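Local coordinates for protein KLLA0E08119p (PDB 3VA7) that probably carboxylates urea to urea-1-carboxylate with bicarbonate and ATP, using covalently bound biotin as carrier, this chain being the urea carboxylase part of a larger two-activity enzyme, at residues V693-N698 and I1197-K1202; G740-I745 and Y1013-T1018; E1173-F1178 and M1225-D1230. All coordinates share one frame; numbering follows the deposited sequence.

Overall arrangement
The three contacts follow the biotin from its carrier domain into the carboxyltransferase. Contact 3 lies wholly within the carrier domain, contact 1 docks that domain's biotinyl hairpin on the carboxyltransferase, and contact 2 joins two carboxyltransferase regions beside the same biotin. Contacts 1 and 3 have centres about 9 Å apart and share a sheet through neighbouring strands 1194-1200 and 1176-1181, where Glu1199 N probably bonds to Arg1177 O (2.9 Å). Contacts 1 and 2, with centres about 13 Å apart, touch where Glu1199 OE2 meets Thr1018 OG1 (2.8 Å). Contacts 2 and 3 do not touch. A bound urea lies about 12 Å from the Lys1202 side chain and about 8 Å from that of Tyr1013.

Contact 1 of 3, residues V693-N698 and I1197-K1202; sequences VHYNSN and IIEAMK. With BTI (5-(hexahydro-2-oxo-1H-thieno[3,4-D]imidazol-6-yl)pentanal), chain B.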
loop_
_atom_site.group_PDB
_atom_site.type_symbol
_atom_site.label_atom_id
_atom_site.label_comp_id
_atom_site.label_asym_id
_atom_site.label_seq_id
_atom_site.Cartn_x
_atom_site.Cartn_y
_atom_site.Cartn_z
ATOM N N VAL A 693 -19.862 -19.780 -13.381
ATOM C CA VAL A 693 -19.054 -18.678 -12.911
ATOM C C VAL A 693 -19.544 -17.289 -13.403
ATOM O O VAL A 693 -19.670 -17.047 -14.624
ATOM C CB VAL A 693 -17.608 -18.862 -13.384
ATOM C CG1 VAL A 693 -16.706 -17.698 -12.874
ATOM C CG2 VAL A 693 -17.090 -20.178 -12.928
ATOM N N HIS A 694 -19.758 -16.376 -12.453
ATOM C CA HIS A 694 -20.426 -15.063 -12.643
ATOM C C HIS A 694 -19.416 -13.964 -12.999
ATOM O O HIS A 694 -18.239 -14.016 -12.589
ATOM C CB HIS A 694 -21.125 -14.762 -11.318
ATOM C CG HIS A 694 -21.884 -13.466 -11.253
ATOM N ND1 HIS A 694 -21.279 -12.230 -11.370
ATOM C CD2 HIS A 694 -23.192 -13.222 -10.978
ATOM C CE1 HIS A 694 -22.192 -11.284 -11.197
ATOM N NE2 HIS A 694 -23.354 -11.862 -10.947
ATOM N N TYR A 695 -19.853 -12.963 -13.757
ATOM C CA TYR A 695 -18.922 -11.925 -14.258
ATOM C C TYR A 695 -18.167 -11.181 -13.114
ATOM O O TYR A 695 -17.012 -10.771 -13.292
ATOM C CB TYR A 695 -19.636 -10.921 -15.212
ATOM C CG TYR A 695 -20.616 -10.039 -14.495
ATOM C CD1 TYR A 695 -20.205 -8.845 -13.877
ATOM C CD2 TYR A 695 -21.931 -10.430 -14.361
ATOM C CE1 TYR A 695 -21.132 -8.061 -13.164
ATOM C CE2 TYR A 695 -22.858 -9.666 -13.681
ATOM C CZ TYR A 695 -22.470 -8.477 -13.087
ATOM O OH TYR A 695 -23.433 -7.732 -12.424
ATOM N N ASN A 696 -18.847 -10.989 -11.973
ATOM C CA ASN A 696 -18.232 -10.455 -10.787
ATOM C C ASN A 696 -17.360 -11.473 -10.009
ATOM O O ASN A 696 -17.732 -11.915 -8.906
ATOM C CB ASN A 696 -19.307 -9.827 -9.879
ATOM C CG ASN A 696 -19.583 -8.347 -10.237
ATOM O OD1 ASN A 696 -18.750 -7.685 -10.906
ATOM N ND2 ASN A 696 -20.751 -7.827 -9.809
ATOM N N SER A 697 -16.198 -11.819 -10.558
ATOM C CA SER A 697 -15.293 -12.720 -9.867
ATOM C C SER A 697 -13.925 -12.120 -9.921
ATOM O O SER A 697 -13.593 -11.528 -10.918
ATOM C CB SER A 697 -15.251 -14.083 -10.548
ATOM O OG SER A 697 -16.456 -14.786 -10.376
ATOM N N ASN A 698 -13.136 -12.242 -8.863
ATOM C CA ASN A 698 -11.750 -11.743 -8.873
ATOM C C ASN A 698 -11.005 -12.364 -7.698
ATOM O O ASN A 698 -11.512 -13.313 -7.091
ATOM C CB ASN A 698 -11.605 -10.210 -8.883
ATOM C CG ASN A 698 -12.163 -9.543 -7.634
ATOM O OD1 ASN A 698 -12.814 -10.158 -6.794
ATOM N ND2 ASN A 698 -11.920 -8.255 -7.517
ATOM N N ILE A 1197 -19.626 2.587 -19.416
ATOM C CA ILE A 1197 -19.118 1.899 -18.241
ATOM C C ILE A 1197 -19.814 0.542 -17.985
ATOM O O ILE A 1197 -21.044 0.405 -18.028
ATOM C CB ILE A 1197 -19.200 2.794 -17.002
ATOM C CG1 ILE A 1197 -18.347 4.068 -17.152
ATOM C CG2 ILE A 1197 -18.701 2.088 -15.802
ATOM C CD1 ILE A 1197 -18.644 5.099 -16.017
ATOM N N ILE A 1198 -18.994 -0.453 -17.685
ATOM C CA ILE A 1198 -19.441 -1.829 -17.431
ATOM C C ILE A 1198 -19.051 -2.081 -16.001
ATOM O O ILE A 1198 -18.125 -1.447 -15.485
ATOM C CB ILE A 1198 -18.687 -2.750 -18.525
ATOM C CG1 ILE A 1198 -19.441 -2.704 -19.858
ATOM C CG2 ILE A 1198 -18.309 -4.179 -18.132
ATOM C CD1 ILE A 1198 -20.938 -2.677 -19.688
ATOM N N GLU A 1199 -19.752 -2.950 -15.305
ATOM C CA GLU A 1199 -19.055 -3.593 -14.163
ATOM C C GLU A 1199 -18.576 -4.953 -14.608
ATOM O O GLU A 1199 -19.389 -5.804 -14.989
ATOM C CB GLU A 1199 -19.897 -3.714 -12.872
ATOM C CG GLU A 1199 -19.058 -4.212 -11.666
ATOM C CD GLU A 1199 -19.869 -4.413 -10.398
ATOM O OE1 GLU A 1199 -21.045 -4.865 -10.462
ATOM O OE2 GLU A 1199 -19.320 -4.138 -9.309
ATOM N N ALA A 1200 -17.264 -5.136 -14.571
ATOM C CA ALA A 1200 -16.632 -6.428 -14.831
ATOM C C ALA A 1200 -15.684 -6.750 -13.681
ATOM O O ALA A 1200 -14.829 -5.919 -13.319
ATOM C CB ALA A 1200 -15.861 -6.375 -16.096
ATOM N N MET A 1201 -15.807 -7.946 -13.093
ATOM C CA MET A 1201 -14.833 -8.381 -12.089
ATOM C C MET A 1201 -14.739 -7.379 -10.962
ATOM O O MET A 1201 -13.638 -7.026 -10.550
ATOM C CB MET A 1201 -13.468 -8.568 -12.717
ATOM C CG MET A 1201 -13.466 -9.588 -13.811
ATOM S SD MET A 1201 -11.832 -9.646 -14.566
ATOM C CE MET A 1201 -12.058 -8.515 -15.934
ATOM N N LYS A 1202 -15.912 -6.929 -10.480
ATOM C CA LYS A 1202 -16.053 -5.999 -9.367
ATOM C C LYS A 1202 -15.376 -4.648 -9.589
ATOM O O LYS A 1202 -15.089 -3.920 -8.637
ATOM C CB LYS A 1202 -15.521 -6.647 -8.097
ATOM C CG LYS A 1202 -15.969 -8.084 -7.964
ATOM C CD LYS A 1202 -15.948 -8.627 -6.557
ATOM C CE LYS A 1202 -15.851 -10.131 -6.687
ATOM N NZ LYS A 1202 -15.736 -10.942 -5.447
HETATM C C11 BTI B . -16.582 -10.932 -4.413
HETATM O O11 BTI B . -17.580 -10.146 -4.392
HETATM C C10 BTI B . -16.089 -11.779 -3.201
HETATM C C9 BTI B . -16.914 -11.463 -1.955
HETATM C C8 BTI B . -16.758 -12.429 -0.788
HETATM C C7 BTI B . -17.913 -12.412 0.235
HETATM C C2 BTI B . -18.313 -11.039 0.734
HETATM S S1 BTI B . -16.988 -10.181 1.531
HETATM C C6 BTI B . -18.054 -9.151 2.477
HETATM C C5 BTI B . -19.372 -9.874 2.653
HETATM N N3 BTI B . -19.241 -10.427 3.976
HETATM C C3 BTI B . -19.116 -11.727 3.933
HETATM O O3 BTI B . -19.033 -12.484 5.008
HETATM N N2 BTI B . -19.130 -12.188 2.699
HETATM C C4 BTI B . -19.433 -11.118 1.757
HETATM O O HOH W 1 -22.944 -5.275 -12.221
#
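The biotinyl-lysine hairpin of the carrier domain docks here on the carboxyltransferase, its Met1201 and Lys1202 meeting the corner where the chain turns at Tyr695 and Asn696. Two backbone amides of the hairpin are gripped: Met1201 N donates to Tyr695 O (3.1 Å), and Lys1202 N to Asn696 OD1 (3.0 Å), both donors lying above the carbonyl planes they meet. Asparagine suits this corner because its amide offers both halves. While OD1 accepts, Asn696 ND2 donates to Glu1199 OE1 at 3.0 Å, nearly straight at 168°. The bond runs in the amide plane yet meets the carboxylate from above, the two groups standing 87° apart. Glu1199 reaches this spot by holding CG anti to its backbone N (chi1 -172°) and extending beyond it; its OE2 is also salt-bridged to Arg945 and hydrogen-bonded to Thr1018. A water lies between Glu1199 OE1 and Tyr695 OH, and the edge of the Tyr695 ring faces Ala1200 CA. Past the turn, Asn698 crosses the extended Lys1202 chain at about a right angle, its OD1 receiving the amide N-H of Phe700. Lysine suits its place because its long chain ends in a nitrogen that can be acylated: Lys1202 NZ is bonded covalently to C11 of the biotinyl group (1.3 Å). Strand 1194-1200 runs into this hairpin between strands 1203-1208 and 1176-1181, with Met1201 resting on Tyr1174 and Tyr695 on Arg1177. Across the contact, strand 691-698 pairs within its sheet with strands 701-705 and 778-783, His694 bonding through its backbone to Arg703.

Contact 2 of 3, residues G740-I745 and Y1013-T1018; sequences GDEPVI and YNPSRT. With BTI (5-(hexahydro-2-oxo-1H-thieno[3,4-D]imidazol-6-yl)pentanal), chain B; GOL (glycerol), chain H.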
loop_
_atom_site.group_PDB
_atom_site.type_symbol
_atom_site.label_atom_id
_atom_site.label_comp_id
_atom_site.label_asym_id
_atom_site.label_seq_id
_atom_site.Cartn_x
_atom_site.Cartn_y
_atom_site.Cartn_z
ATOM N N GLY A 740 -26.283 -14.135 1.366
ATOM C CA GLY A 740 -27.733 -14.236 1.013
ATOM C C GLY A 740 -27.995 -15.543 0.219
ATOM O O GLY A 740 -27.573 -16.634 0.651
ATOM N N ASP A 741 -28.605 -15.432 -0.959
ATOM C CA ASP A 741 -29.077 -16.571 -1.709
ATOM C C ASP A 741 -28.102 -17.002 -2.852
ATOM O O ASP A 741 -28.384 -17.892 -3.645
ATOM C CB ASP A 741 -30.485 -16.280 -2.224
ATOM C CG ASP A 741 -31.508 -16.159 -1.103
ATOM O OD1 ASP A 741 -31.653 -17.138 -0.325
ATOM O OD2 ASP A 741 -32.202 -15.107 -0.996
ATOM N N GLU A 742 -26.939 -16.383 -2.898
ATOM C CA GLU A 742 -25.968 -16.684 -3.916
ATOM C C GLU A 742 -24.624 -16.896 -3.234
ATOM O O GLU A 742 -24.316 -16.175 -2.274
ATOM C CB GLU A 742 -25.840 -15.510 -4.842
ATOM C CG GLU A 742 -27.037 -15.306 -5.748
ATOM C CD GLU A 742 -27.084 -13.895 -6.294
ATOM O OE1 GLU A 742 -26.235 -13.550 -7.123
ATOM O OE2 GLU A 742 -27.943 -13.112 -5.849
ATOM N N PRO A 743 -23.830 -17.888 -3.718
ATOM C CA PRO A 743 -22.558 -18.265 -3.115
ATOM C C PRO A 743 -21.367 -17.753 -3.869
ATOM O O PRO A 743 -21.465 -17.416 -5.023
ATOM C CB PRO A 743 -22.567 -19.793 -3.192
ATOM C CG PRO A 743 -23.310 -20.070 -4.531
ATOM C CD PRO A 743 -24.196 -18.813 -4.821
ATOM N N VAL A 744 -20.226 -17.735 -3.205
ATOM C CA VAL A 744 -19.025 -17.235 -3.809
ATOM C C VAL A 744 -17.883 -17.980 -3.167
ATOM O O VAL A 744 -17.909 -18.255 -1.939
ATOM C CB VAL A 744 -18.890 -15.722 -3.594
ATOM C CG1 VAL A 744 -19.241 -15.321 -2.132
ATOM C CG2 VAL A 744 -17.527 -15.244 -3.996
ATOM N N ILE A 745 -16.892 -18.334 -3.973
ATOM C CA ILE A 745 -15.761 -18.995 -3.416
ATOM C C ILE A 745 -14.710 -18.011 -2.907
ATOM O O ILE A 745 -14.118 -17.289 -3.694
ATOM C CB ILE A 745 -15.092 -19.946 -4.412
ATOM C CG1 ILE A 745 -16.134 -20.910 -5.022
ATOM C CG2 ILE A 745 -13.928 -20.719 -3.699
ATOM C CD1 ILE A 745 -15.591 -21.559 -6.251
ATOM N N TYR A 1013 -26.650 -7.733 3.330
ATOM C CA TYR A 1013 -27.166 -7.668 1.980
ATOM C C TYR A 1013 -27.368 -9.062 1.341
ATOM O O TYR A 1013 -26.711 -10.057 1.716
ATOM C CB TYR A 1013 -26.228 -6.831 1.111
ATOM C CG TYR A 1013 -26.365 -5.298 1.194
ATOM C CD1 TYR A 1013 -26.691 -4.630 2.410
ATOM C CD2 TYR A 1013 -26.117 -4.508 0.063
ATOM C CE1 TYR A 1013 -26.793 -3.242 2.469
ATOM C CE2 TYR A 1013 -26.201 -3.080 0.119
ATOM C CZ TYR A 1013 -26.530 -2.474 1.299
ATOM O OH TYR A 1013 -26.591 -1.111 1.322
ATOM N N ASN A 1014 -28.307 -9.129 0.392
ATOM C CA ASN A 1014 -28.555 -10.313 -0.379
ATOM C C ASN A 1014 -28.701 -9.959 -1.848
ATOM O O ASN A 1014 -29.779 -9.550 -2.285
ATOM C CB ASN A 1014 -29.798 -11.010 0.170
ATOM C CG ASN A 1014 -30.381 -12.049 -0.794
ATOM O OD1 ASN A 1014 -31.619 -12.198 -0.884
ATOM N ND2 ASN A 1014 -29.528 -12.730 -1.544
ATOM N N PRO A 1015 -27.634 -10.122 -2.642
ATOM C CA PRO A 1015 -26.289 -10.582 -2.319
ATOM C C PRO A 1015 -25.470 -9.401 -1.844
ATOM O O PRO A 1015 -25.933 -8.261 -1.928
ATOM C CB PRO A 1015 -25.729 -11.033 -3.699
ATOM C CG PRO A 1015 -26.314 -10.133 -4.642
ATOM C CD PRO A 1015 -27.728 -9.768 -4.070
ATOM N N SER A 1016 -24.237 -9.650 -1.428
ATOM C CA SER A 1016 -23.394 -8.569 -0.939
ATOM C C SER A 1016 -22.950 -7.594 -2.031
ATOM O O SER A 1016 -22.940 -7.922 -3.199
ATOM C CB SER A 1016 -22.220 -9.172 -0.181
ATOM O OG SER A 1016 -21.600 -10.201 -0.946
ATOM N N ARG A 1017 -22.542 -6.394 -1.631
ATOM C CA ARG A 1017 -21.947 -5.382 -2.532
ATOM C C ARG A 1017 -20.617 -5.905 -2.975
ATOM O O ARG A 1017 -20.069 -6.784 -2.312
ATOM C CB ARG A 1017 -21.701 -4.079 -1.793
ATOM C CG ARG A 1017 -22.935 -3.380 -1.268
ATOM C CD ARG A 1017 -22.550 -2.029 -0.618
ATOM N NE ARG A 1017 -21.488 -2.177 0.389
ATOM C CZ ARG A 1017 -21.694 -2.582 1.648
ATOM N NH1 ARG A 1017 -22.921 -2.875 2.127
ATOM N NH2 ARG A 1017 -20.652 -2.710 2.440
ATOM N N THR A 1018 -20.070 -5.347 -4.048
ATOM C CA THR A 1018 -18.722 -5.642 -4.446
ATOM C C THR A 1018 -17.774 -4.519 -4.065
ATOM O O THR A 1018 -16.533 -4.671 -4.162
ATOM C CB THR A 1018 -18.602 -5.772 -5.934
ATOM O OG1 THR A 1018 -19.132 -4.595 -6.560
ATOM C CG2 THR A 1018 -19.380 -6.988 -6.398
HETATM C C11 BTI B . -16.582 -10.932 -4.413
HETATM O O11 BTI B . -17.580 -10.146 -4.392
HETATM C C10 BTI B . -16.089 -11.779 -3.201
HETATM C C9 BTI B . -16.914 -11.463 -1.955
HETATM C C8 BTI B . -16.758 -12.429 -0.788
HETATM C C7 BTI B . -17.913 -12.412 0.235
HETATM C C2 BTI B . -18.313 -11.039 0.734
HETATM S S1 BTI B . -16.988 -10.181 1.531
HETATM C C6 BTI B . -18.054 -9.151 2.477
HETATM C C5 BTI B . -19.372 -9.874 2.653
HETATM N N3 BTI B . -19.241 -10.427 3.976
HETATM C C3 BTI B . -19.116 -11.727 3.933
HETATM O O3 BTI B . -19.033 -12.484 5.008
HETATM N N2 BTI B . -19.130 -12.188 2.699
HETATM C C4 BTI B . -19.433 -11.118 1.757
HETATM C C1 GOL H . -24.145 -11.155 -7.223
HETATM O O1 GOL H . -24.978 -11.340 -8.345
HETATM C C2 GOL H . -23.402 -9.804 -7.268
HETATM O O2 GOL H . -22.984 -9.490 -8.578
HETATM C C3 GOL H . -22.161 -9.871 -6.389
HETATM O O3 GOL H . -22.591 -10.079 -5.070
#
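Glu742 lies against the ring of Pro1015 beside the biotin site, where two regions of the carboxyltransferase meet. Its CG sits beside the backbone N (chi1 -72°) and the chain runs on extended, which carries OE2 to within 3.6 Å of Pro1015 CG. The other oxygen, Glu742 OE1, accepts a hydrogen bond from O1 of a glycerol (2.8 Å), probably from the crystallisation liquor, whose O3 bonds in turn to Ser1016 O. Pro1015 follows a cis peptide, which bends the loop sharply here. Just before it, Asn1014 turns its side chain to Gly740 and Asp741: Asn1014 CB is 3.9 Å from Gly740 CA, and its amide plane stands 79° from the Asp741 carboxylate. Glycine fits at 740 because phi is positive and a beta carbon would collide with the asparagine. Asp741 OD1 is held by Trp711. Val744 and Ser1016 line the biotin pocket itself. Val744 offers both methyls to the aliphatic tail, CG2 lying 3.8 Å from biotinyl C10, a fitting task for a branched apolar residue. Small Ser1016 tucks OG between its own N and carbonyl carbon (chi1 49°), and Ser1016 OG lies 3.6 Å from BTI C4 of the biotinyl group. Strand 742-746 runs between strands 735-739 and 701-705, whereas the loop 1013-1018 packs against helix 937-949, with Tyr946 edge-to-face with the Tyr1013 ring.

Contact 3 of 3, residues E1173-F1178 and M1225-D1230; sequences EYTGRF and MVEAGD
With chi1 at -60°, Thr1175 sets OG1 beside its own backbone N, where Ala1228 N donates to it (3.0 Å, 156°). The same torsion sets CG2 anti to the backbone N, against Val1226 O. Met1225 bends twice, at chi2 (58°) and chi3, folding its thioether back over strand 1176-1181: SD lies 3.5 Å from Gly1176 O, and CE packs on Arg1177 CG at 3.9 Å. The unbranched, flexible chain of methionine allows this hook. The backbones pair as a short antiparallel ladder. Gly1176 and Val1226 form a hydrogen-bonded pair, with Gly1176 N donating to Val1226 O (2.9 Å) and Val1226 N to Gly1176 O (2.8 Å), while Arg1177 and Met1225 are the adjoining non-hydrogen-bonded pair. Beyond the ladder a type II turn runs from Glu1227 to Asp1230, closed by Asp1230 N bonding to Glu1227 O; Gly1229 readily takes the positive phi of the turn's third position. The second residue of this turn, Ala1228, lays CB against Glu1173 O. A valine in place of Thr1175 would probably leave the Ala1228 amide without its acceptor, giving the turn more freedom to shift. Strand 1225-1226 is outermost in a four-stranded sheet, next to strand 1176-1181, which pairs on its other side with strand 1194-1200, the strand leading to the biotinyl lysine. Val1226 and Phe1178 both rest on Ile1198 of that strand, as suits apolar residues in the core of a biotinyl domain. Met1225 also touches Tyr695 of the carboxyltransferase, and Arg1177 NH1 bonds to Glu948 O in helix 937-949.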
loop_
_atom_site.group_PDB
_atom_site.type_symbol
_atom_site.label_atom_id
_atom_site.label_comp_id
_atom_site.label_asym_id
_atom_site.label_seq_id
_atom_site.Cartn_x
_atom_site.Cartn_y
_atom_site.Cartn_z
ATOM N N GLU A 1173 -13.574 -5.454 -23.772
ATOM C CA GLU A 1173 -12.662 -6.527 -23.520
ATOM C C GLU A 1173 -13.221 -7.627 -22.635
ATOM O O GLU A 1173 -12.841 -8.793 -22.802
ATOM C CB GLU A 1173 -11.394 -5.993 -22.904
ATOM C CG GLU A 1173 -10.199 -6.902 -23.210
ATOM C CD GLU A 1173 -8.893 -6.124 -23.265
ATOM O OE1 GLU A 1173 -8.643 -5.342 -22.310
ATOM O OE2 GLU A 1173 -8.129 -6.281 -24.252
ATOM N N TYR A 1174 -14.124 -7.270 -21.719
ATOM C CA TYR A 1174 -14.564 -8.163 -20.673
ATOM C C TYR A 1174 -16.070 -8.454 -20.667
ATOM O O TYR A 1174 -16.893 -7.704 -21.263
ATOM C CB TYR A 1174 -14.094 -7.613 -19.315
ATOM C CG TYR A 1174 -12.578 -7.433 -19.291
ATOM C CD1 TYR A 1174 -11.970 -6.171 -19.146
ATOM C CD2 TYR A 1174 -11.746 -8.547 -19.489
ATOM C CE1 TYR A 1174 -10.581 -6.057 -19.148
ATOM C CE2 TYR A 1174 -10.376 -8.441 -19.510
ATOM C CZ TYR A 1174 -9.789 -7.220 -19.348
ATOM O OH TYR A 1174 -8.392 -7.236 -19.419
ATOM N N THR A 1175 -16.434 -9.559 -20.007
ATOM C CA THR A 1175 -17.834 -9.811 -19.743
ATOM C C THR A 1175 -18.243 -9.064 -18.457
ATOM O O THR A 1175 -17.535 -9.141 -17.444
ATOM C CB THR A 1175 -18.133 -11.343 -19.623
ATOM O OG1 THR A 1175 -17.770 -11.985 -20.852
ATOM C CG2 THR A 1175 -19.607 -11.603 -19.312
ATOM N N GLY A 1176 -19.381 -8.373 -18.505
ATOM C CA GLY A 1176 -19.854 -7.585 -17.400
ATOM C C GLY A 1176 -21.263 -7.150 -17.677
ATOM O O GLY A 1176 -21.794 -7.460 -18.744
ATOM N N ARG A 1177 -21.877 -6.494 -16.690
ATOM C CA ARG A 1177 -23.229 -5.977 -16.780
ATOM C C ARG A 1177 -23.153 -4.481 -16.967
ATOM O O ARG A 1177 -22.407 -3.806 -16.226
ATOM C CB ARG A 1177 -23.986 -6.242 -15.488
ATOM C CG ARG A 1177 -25.510 -5.875 -15.469
ATOM C CD ARG A 1177 -26.105 -6.344 -14.143
ATOM N NE ARG A 1177 -27.292 -5.617 -13.662
ATOM C CZ ARG A 1177 -27.392 -4.290 -13.506
ATOM N NH1 ARG A 1177 -26.383 -3.429 -13.841
ATOM N NH2 ARG A 1177 -28.552 -3.812 -13.025
ATOM N N PHE A 1178 -23.948 -3.953 -17.918
ATOM C CA PHE A 1178 -23.866 -2.538 -18.310
ATOM C C PHE A 1178 -24.347 -1.667 -17.200
ATOM O O PHE A 1178 -25.467 -1.804 -16.707
ATOM C CB PHE A 1178 -24.672 -2.299 -19.587
ATOM C CG PHE A 1178 -24.595 -0.885 -20.131
ATOM C CD1 PHE A 1178 -23.810 -0.602 -21.248
ATOM C CD2 PHE A 1178 -25.344 0.160 -19.542
ATOM C CE1 PHE A 1178 -23.765 0.697 -21.783
ATOM C CE2 PHE A 1178 -25.289 1.445 -20.053
ATOM C CZ PHE A 1178 -24.510 1.704 -21.197
ATOM N N MET A 1225 -26.509 -7.488 -20.109
ATOM C CA MET A 1225 -25.278 -8.236 -20.114
ATOM C C MET A 1225 -24.475 -7.988 -21.352
ATOM O O MET A 1225 -24.985 -7.956 -22.447
ATOM C CB MET A 1225 -25.507 -9.739 -19.915
ATOM C CG MET A 1225 -24.393 -10.400 -19.077
ATOM S SD MET A 1225 -24.202 -9.646 -17.406
ATOM C CE MET A 1225 -25.957 -9.404 -16.999
ATOM N N VAL A 1226 -23.179 -7.840 -21.155
ATOM C CA VAL A 1226 -22.240 -7.640 -22.230
ATOM C C VAL A 1226 -21.153 -8.733 -22.189
ATOM O O VAL A 1226 -20.351 -8.753 -21.250
ATOM C CB VAL A 1226 -21.613 -6.228 -22.118
ATOM C CG1 VAL A 1226 -20.608 -6.005 -23.194
ATOM C CG2 VAL A 1226 -22.720 -5.163 -22.157
ATOM N N GLU A 1227 -21.151 -9.631 -23.196
ATOM C CA GLU A 1227 -20.065 -10.636 -23.391
ATOM C C GLU A 1227 -18.845 -9.905 -23.802
ATOM O O GLU A 1227 -18.947 -8.884 -24.487
ATOM C CB GLU A 1227 -20.322 -11.656 -24.520
ATOM C CG GLU A 1227 -21.454 -12.673 -24.313
ATOM C CD GLU A 1227 -21.481 -13.240 -22.911
ATOM O OE1 GLU A 1227 -20.443 -13.798 -22.473
ATOM O OE2 GLU A 1227 -22.532 -13.101 -22.250
ATOM N N ALA A 1228 -17.693 -10.443 -23.405
ATOM C CA ALA A 1228 -16.424 -9.985 -23.932
ATOM C C ALA A 1228 -16.492 -10.057 -25.463
ATOM O O ALA A 1228 -17.117 -10.961 -26.030
ATOM C CB ALA A 1228 -15.333 -10.833 -23.402
ATOM N N GLY A 1229 -15.891 -9.076 -26.122
ATOM C CA GLY A 1229 -15.906 -8.983 -27.591
ATOM C C GLY A 1229 -17.209 -8.475 -28.239
ATOM O O GLY A 1229 -17.264 -8.311 -29.459
ATOM N N ASP A 1230 -18.256 -8.240 -27.443
ATOM C CA ASP A 1230 -19.475 -7.635 -27.949
ATOM C C ASP A 1230 -19.293 -6.187 -28.353
ATOM O O ASP A 1230 -18.526 -5.449 -27.747
ATOM C CB ASP A 1230 -20.567 -7.703 -26.904
ATOM C CG ASP A 1230 -21.219 -9.024 -26.863
ATOM O OD1 ASP A 1230 -20.701 -9.946 -27.526
ATOM O OD2 ASP A 1230 -22.242 -9.147 -26.172
#